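Local structure of GENE 22 product (Bacillus phage spp1, 2XC8) at residues T102-P105 and N106-E110. The protein is of unknown function, but its fold resembles a domain of the receptor-binding protein of lactococcal phage p2. Residues are numbered along the deposited sequence; the frame is centred on the assembly and turned at random.
Sequences TVFP and NGTRE
T102 and E110 face each other as an antiparallel hydrogen-bonded pair near the closed end of a 3:5 beta hairpin, a type I turn with a G1 bulge, that joins strand 93-103 to strand 109-117, neighbours in the mixed sheet. Two nearly straight bonds hold the pair: T102 N gives its hydrogen to E110 O at 2.7 Å, and E110 N returns one to T102 O, lying in the plane of that carbonyl. The hydroxyl of T102 sits beside its own backbone N (chi1 -56°), which brings OG1 to a water that also makes a weak bond to E110 O. V103, the buried residue of the hairpin end, pairs with R109 without hydrogen bonds, and its CG2 lies 4.3 Å from R109 CG on the face where both meet L48. Beyond it, the R109 side chain extends away from V103, its guanidinium making a salt bridge to E19 and hydrogen bonds to the carbonyls of T20 and E21. F104 N then donates to T108 O, 2.9 Å away and almost perfectly linear. On the opposite face of the hairpin from V103, the F104 ring turns an edge to the returning chain, with CD2 3.4 Å from T108 O and CE2 4.2 Å from E110 CB, while T102 CG2 covers one of its faces near the rim. From F104 to G107 the chain makes the type I turn, P105 and N106 occupying the corners; G107 N closes it on F104 O from above the carbonyl plane. G107, the turn's last residue, has positive phi (102°), which suits glycine, and forms the bulge. N106 OD1 accepts from T108 N at 3.2 Å, an Asx turn, and also from T108 OG1 at 2.8 Å, both donors approaching from the same face of the amide.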
loop_
_atom_site.group_PDB
_atom_site.type_symbol
_atom_site.label_atom_id
_atom_site.label_comp_id
_atom_site.label_asym_id
_atom_site.label_seq_id
_atom_site.Cartn_x
_atom_site.Cartn_y
_atom_site.Cartn_z
ATOM N N THR B 102 -2.771 11.365 11.490
ATOM C CA THR B 102 -2.854 11.838 12.867
ATOM C C THR B 102 -2.364 10.741 13.814
ATOM O O THR B 102 -2.889 9.624 13.814
ATOM C CB THR B 102 -4.292 12.274 13.236
ATOM O OG1 THR B 102 -4.743 13.272 12.309
ATOM C CG2 THR B 102 -4.346 12.847 14.651
ATOM N N VAL B 103 -1.344 11.069 14.606
ATOM C CA VAL B 103 -0.759 10.133 15.565
ATOM C C VAL B 103 -1.134 10.549 16.986
ATOM O O VAL B 103 -0.783 11.640 17.437
ATOM C CB VAL B 103 0.785 10.049 15.424
ATOM C CG1 VAL B 103 1.353 8.968 16.337
ATOM C CG2 VAL B 103 1.181 9.781 13.978
ATOM N N PHE B 104 -1.849 9.667 17.679
ATOM C CA PHE B 104 -2.318 9.932 19.037
ATOM C C PHE B 104 -1.261 9.534 20.074
ATOM O O PHE B 104 -0.426 8.673 19.791
ATOM C CB PHE B 104 -3.653 9.217 19.276
ATOM C CG PHE B 104 -4.779 9.756 18.437
ATOM C CD1 PHE B 104 -5.531 10.841 18.878
ATOM C CD2 PHE B 104 -5.080 9.195 17.197
ATOM C CE1 PHE B 104 -6.568 11.356 18.106
ATOM C CE2 PHE B 104 -6.117 9.701 16.417
ATOM C CZ PHE B 104 -6.863 10.783 16.872
ATOM N N PRO B 105 -1.282 10.168 21.269
ATOM C CA PRO B 105 -0.262 9.919 22.297
ATOM C C PRO B 105 0.103 8.449 22.545
ATOM O O PRO B 105 1.276 8.147 22.778
ATOM C CB PRO B 105 -0.882 10.536 23.552
ATOM C CG PRO B 105 -1.679 11.672 23.034
ATOM C CD PRO B 105 -2.214 11.237 21.689
ATOM N N ASN B 106 -0.881 7.549 22.492
ATOM C CA ASN B 106 -0.634 6.122 22.744
ATOM C C ASN B 106 -0.107 5.330 21.536
ATOM O O ASN B 106 0.115 4.120 21.628
ATOM C CB ASN B 106 -1.864 5.441 23.378
ATOM C CG ASN B 106 -3.027 5.262 22.404
ATOM O OD1 ASN B 106 -3.026 5.797 21.294
ATOM N ND2 ASN B 106 -4.032 4.504 22.831
ATOM N N GLY B 107 0.090 6.021 20.414
ATOM C CA GLY B 107 0.655 5.410 19.213
ATOM C C GLY B 107 -0.349 5.069 18.127
ATOM O O GLY B 107 0.036 4.624 17.043
ATOM N N THR B 108 -1.633 5.272 18.418
ATOM C CA THR B 108 -2.706 5.016 17.456
ATOM C C THR B 108 -2.591 5.963 16.261
ATOM O O THR B 108 -2.475 7.181 16.426
ATOM C CB THR B 108 -4.103 5.151 18.114
ATOM O OG1 THR B 108 -4.173 4.313 19.275
ATOM C CG2 THR B 108 -5.208 4.755 17.143
ATOM N N ARG B 109 -2.616 5.387 15.062
ATOM C CA ARG B 109 -2.484 6.150 13.826
ATOM C C ARG B 109 -3.788 6.133 13.039
ATOM O O ARG B 109 -4.367 5.072 12.805
ATOM C CB ARG B 109 -1.349 5.582 12.969
ATOM C CG ARG B 109 0.014 5.606 13.641
ATOM C CD ARG B 109 0.989 4.682 12.938
ATOM N NE ARG B 109 2.296 4.677 13.592
ATOM C CZ ARG B 109 3.347 3.975 13.177
ATOM N NH1 ARG B 109 3.263 3.208 12.097
ATOM N NH2 ARG B 109 4.491 4.042 13.844
ATOM N N GLU B 110 -4.248 7.318 12.647
ATOM C CA GLU B 110 -5.423 7.454 11.795
ATOM C C GLU B 110 -5.109 8.400 10.643
ATOM O O GLU B 110 -4.727 9.554 10.861
ATOM C CB GLU B 110 -6.632 7.949 12.601
ATOM C CG GLU B 110 -7.919 8.159 11.788
ATOM C CD GLU B 110 -8.495 6.875 11.195
ATOM O OE1 GLU B 110 -9.316 6.979 10.259
ATOM O OE2 GLU B 110 -8.139 5.767 11.658
HETATM O O HOH W 1 -5.342 12.532 9.201
#